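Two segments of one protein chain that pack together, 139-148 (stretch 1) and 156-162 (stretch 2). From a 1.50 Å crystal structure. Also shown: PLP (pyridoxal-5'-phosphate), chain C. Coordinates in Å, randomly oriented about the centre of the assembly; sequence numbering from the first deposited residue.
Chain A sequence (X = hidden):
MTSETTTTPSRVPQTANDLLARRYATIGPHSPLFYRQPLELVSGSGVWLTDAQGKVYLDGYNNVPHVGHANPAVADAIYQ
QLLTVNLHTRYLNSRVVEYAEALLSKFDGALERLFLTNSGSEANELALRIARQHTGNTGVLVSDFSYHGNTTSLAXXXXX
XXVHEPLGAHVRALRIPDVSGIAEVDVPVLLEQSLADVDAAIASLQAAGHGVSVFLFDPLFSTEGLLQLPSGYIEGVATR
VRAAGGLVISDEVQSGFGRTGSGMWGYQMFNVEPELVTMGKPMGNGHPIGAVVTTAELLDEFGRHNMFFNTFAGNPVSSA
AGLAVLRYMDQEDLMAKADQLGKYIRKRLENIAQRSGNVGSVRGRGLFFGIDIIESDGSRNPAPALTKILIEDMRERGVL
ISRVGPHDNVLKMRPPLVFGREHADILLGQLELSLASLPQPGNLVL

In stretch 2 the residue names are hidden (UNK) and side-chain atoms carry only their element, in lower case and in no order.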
# COMPACT_ATOMS: atom_id res chain seq x y z
N GLY A 139 9.74 0.15 21.96
CA GLY A 139 10.76 -0.83 21.66
C GLY A 139 10.33 -2.00 20.76
O GLY A 139 9.20 -2.50 20.90
N VAL A 140 11.22 -2.35 19.80
CA VAL A 140 10.96 -3.45 18.86
C VAL A 140 12.02 -4.52 18.97
O VAL A 140 13.25 -4.24 18.85
CB VAL A 140 10.88 -2.90 17.41
CG1 VAL A 140 10.75 -4.06 16.39
CG2 VAL A 140 9.76 -1.90 17.26
N LEU A 141 11.62 -5.80 19.13
CA LEU A 141 12.50 -6.97 19.01
C LEU A 141 12.28 -7.63 17.65
O LEU A 141 11.12 -7.96 17.33
CB LEU A 141 12.17 -7.97 20.14
CG LEU A 141 12.42 -7.51 21.59
CD1 LEU A 141 11.91 -8.57 22.55
CD2 LEU A 141 13.85 -7.22 21.91
N VAL A 142 13.35 -7.77 16.89
CA VAL A 142 13.32 -8.44 15.59
C VAL A 142 14.50 -9.39 15.50
O VAL A 142 15.48 -9.30 16.31
CB VAL A 142 13.40 -7.51 14.36
CG1 VAL A 142 12.06 -6.87 14.06
CG2 VAL A 142 14.56 -6.49 14.50
N SER A 143 14.58 -10.32 14.50
CA SER A 143 15.81 -11.06 14.29
C SER A 143 16.92 -10.18 13.67
O SER A 143 16.62 -9.15 13.04
CB SER A 143 15.56 -12.26 13.33
OG SER A 143 15.92 -11.94 12.03
N ASP A 144 18.16 -10.63 13.85
CA ASP A 144 19.34 -9.99 13.26
C ASP A 144 19.56 -10.25 11.79
O ASP A 144 20.55 -9.72 11.25
CB ASP A 144 20.60 -10.29 14.06
CG ASP A 144 21.08 -11.69 13.92
OD1 ASP A 144 20.56 -12.55 13.19
OD2 ASP A 144 22.05 -11.99 14.74
N PHE A 145 18.62 -10.89 11.06
CA PHE A 145 18.72 -10.94 9.59
C PHE A 145 17.28 -11.09 9.02
O PHE A 145 16.91 -12.15 8.50
CB PHE A 145 19.72 -12.01 9.10
CG PHE A 145 20.30 -11.68 7.74
CD1 PHE A 145 21.27 -10.73 7.65
CD2 PHE A 145 19.77 -12.25 6.60
CE1 PHE A 145 21.80 -10.37 6.38
CE2 PHE A 145 20.37 -11.91 5.33
CZ PHE A 145 21.30 -10.99 5.30
N SER A 146 16.52 -10.00 9.16
CA SER A 146 15.07 -10.01 8.80
C SER A 146 14.68 -8.87 7.88
O SER A 146 15.40 -7.86 7.75
CB SER A 146 14.19 -9.99 10.04
OG SER A 146 14.51 -8.97 10.92
N TYR A 147 13.50 -9.01 7.27
CA TYR A 147 12.94 -7.98 6.39
C TYR A 147 11.40 -8.02 6.45
O TYR A 147 10.78 -9.06 6.19
CB TYR A 147 13.42 -8.11 4.94
CG TYR A 147 12.76 -7.10 4.01
CD1 TYR A 147 13.08 -5.76 4.06
CD2 TYR A 147 11.72 -7.49 3.13
CE1 TYR A 147 12.46 -4.82 3.28
CE2 TYR A 147 11.12 -6.56 2.29
CZ TYR A 147 11.47 -5.23 2.37
OH TYR A 147 10.84 -4.28 1.59
N HIS A 148 10.80 -6.90 6.89
CA HIS A 148 9.33 -6.85 7.09
C HIS A 148 8.62 -5.77 6.26
O HIS A 148 7.40 -5.56 6.35
CB HIS A 148 9.05 -6.66 8.63
CG HIS A 148 9.53 -7.81 9.44
ND1 HIS A 148 8.93 -9.04 9.46
CD2 HIS A 148 10.61 -7.94 10.28
CE1 HIS A 148 9.60 -9.85 10.23
NE2 HIS A 148 10.65 -9.24 10.71
N UNK A 156 13.71 1.50 9.68
CA UNK A 156 14.43 1.69 10.95
C UNK A 156 14.67 0.40 11.73
O UNK A 156 15.49 0.42 12.70
c UNK A 156 12.89 5.16 12.01
o UNK A 156 12.14 4.77 12.91
c UNK A 156 13.74 4.17 11.24
c UNK A 156 13.71 2.73 11.82
o UNK A 156 12.84 6.34 11.61
N UNK A 157 13.92 -0.69 11.41
CA UNK A 157 14.08 -1.96 12.15
C UNK A 157 14.73 -3.03 11.27
O UNK A 157 14.92 -4.15 11.70
c UNK A 157 11.82 -3.12 11.67
c UNK A 157 10.50 -3.67 12.17
c UNK A 157 12.73 -2.46 12.74
c UNK A 157 12.02 -1.38 13.50
N UNK A 158 15.06 -2.71 9.98
CA UNK A 158 15.54 -3.68 9.00
C UNK A 158 17.00 -4.12 9.23
O UNK A 158 17.89 -3.26 9.31
c UNK A 158 15.38 -3.13 7.57
c UNK A 158 15.93 -4.05 6.53
o UNK A 158 13.97 -2.92 7.28
N UNK A 159 17.25 -5.46 9.29
CA UNK A 159 18.58 -6.03 9.53
C UNK A 159 19.06 -6.92 8.36
O UNK A 159 20.32 -7.18 8.27
c UNK A 159 18.34 -5.89 12.02
c UNK A 159 18.59 -6.79 10.82
o UNK A 159 17.61 -7.85 10.75
N UNK A 160 18.20 -7.40 7.47
CA UNK A 160 18.55 -8.38 6.45
C UNK A 160 18.65 -7.86 5.06
O UNK A 160 18.84 -8.65 4.09
N UNK A 161 18.56 -6.55 4.91
CA UNK A 161 18.69 -5.91 3.62
C UNK A 161 19.32 -4.51 3.82
O UNK A 161 19.19 -3.93 4.93
c UNK A 161 16.28 -3.77 2.47
c UNK A 161 16.67 -5.16 2.00
c UNK A 161 15.55 -5.84 1.25
c UNK A 161 17.19 -5.90 3.10
N UNK A 162 20.02 -3.96 2.79
CA UNK A 162 20.68 -2.67 2.94
C UNK A 162 19.66 -1.48 2.85
O UNK A 162 18.92 -1.35 1.85
o UNK A 162 22.73 -3.46 2.04
c UNK A 162 22.42 -1.09 1.93
c UNK A 162 21.75 -2.49 1.82
N1 PLP C . 7.25 -9.28 5.29
C2 PLP C . 7.68 -10.43 4.71
C2A PLP C . 8.03 -11.62 5.56
C3 PLP C . 7.81 -10.51 3.23
O3 PLP C . 8.23 -11.65 2.62
C4 PLP C . 7.45 -9.31 2.45
C4A PLP C . 7.54 -9.30 0.97
C5 PLP C . 7.00 -8.12 3.20
C6 PLP C . 6.93 -8.18 4.59
C5A PLP C . 6.62 -6.85 2.48
O4P PLP C . 5.66 -7.15 1.46
P PLP C . 5.27 -6.05 0.35
O1P PLP C . 6.43 -6.10 -0.62
O2P PLP C . 3.97 -6.55 -0.22
O3P PLP C . 5.17 -4.77 1.13
O HOH W 1 13.87 -6.37 10.37
O HOH W 2 12.29 -5.07 8.40

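Position 156 carries three side-chain carbons in an unbranched chain, the third bearing two oxygens. A carboxylate on the third carbon identifies Glu156. It is out of reach of stretch 1, and its extended arm, partly exposed, leaves the charge clear of the apolar contact that begins one residue later.

At position 157 there are four carbons and no heteroatom, and they meet Val140 and Val142. The chain forks at the first carbon, and one arm is two carbons long, which distinguishes isoleucine from leucine: this is Ile157. Its CA-to-CB bond points toward the strand, where the CA-to-CB bonds of Val140 and Val142 also point toward stretch 2. Its CG2 lies 4.1 Å from Val140 CG1, and its CD1 lies 4.0 Å from Val142 CG1. A branched, wholly apolar side chain suits this buried place because it can touch both valines at once.

Position 158 has one carbon bearing one oxygen and one further carbon, which sits at the edge of the Tyr147 ring, near its plane. The pattern is that of threonine, and so Thr158. The methyl CG2 is 4.1 Å from Tyr147 CD1. The hydroxyl meets water 2, which donates to Thr158 OG1 at 2.9 Å and accepts from His148 N at 2.8 Å. One small side chain thus offers both an apolar and a polar contact.

The same pattern of atoms recurs at position 159, but here the CA-to-CB bond points toward stretch 1 and the oxygen is drawn deep into its turn. This is Thr159. Its OG1 donates to Ser143 O at 2.8 Å and accepts from Ser146 N at 2.9 Å, with an angle of 162° at the hydrogen. A hydroxyl suits the site because it can give and receive at once, joining the end of the strand to the loop beyond it.

Position 160 has no side-chain atoms, and its CA lies over one face of the Phe145 ring; it is Gly160. A CB here would point toward stretch 1 and lie 2.9 Å from Ser146 N, a clash. Its absence allows the backbones to approach until Gly160 CA is 4.1 Å from Phe145 CA. The same Gly160 CA is 3.7 Å from the centroid of the Phe145 ring, in a CH-pi contact.

Four carbons forked at the second, with a terminal carbon over one face of the Tyr147 ring, mark position 161 as Leu161. Its CD1 is 3.7 Å from Tyr147 CD1, making a second CH-pi contact. Leucine suits the place because its side chain is wholly apolar, its CA-to-CB bond points toward stretch 1, and its fork, one carbon further out, can lay a methyl on the ring face.

Position 162 again has one carbon bearing an oxygen and a carbon, giving Thr162. It is exposed and out of reach of stretch 1, a setting in which a small polar side chain is at ease.

The contact thus joins an apolar patch around Ile157 to a polar centre at Thr159. Beside that centre, Ser146 O accepts from Gly160 N at 2.9 Å and, weakly, from Thr159 N at 3.4 Å. Water 1 adds a bridge, donating to Ser146 OG at 2.7 Å and to Ile157 O at 2.8 Å. The aromatic rings of Phe145 and Tyr147 complete the packing against Gly160 and Leu161.

Stretch 2 (156-162) EITTGLT
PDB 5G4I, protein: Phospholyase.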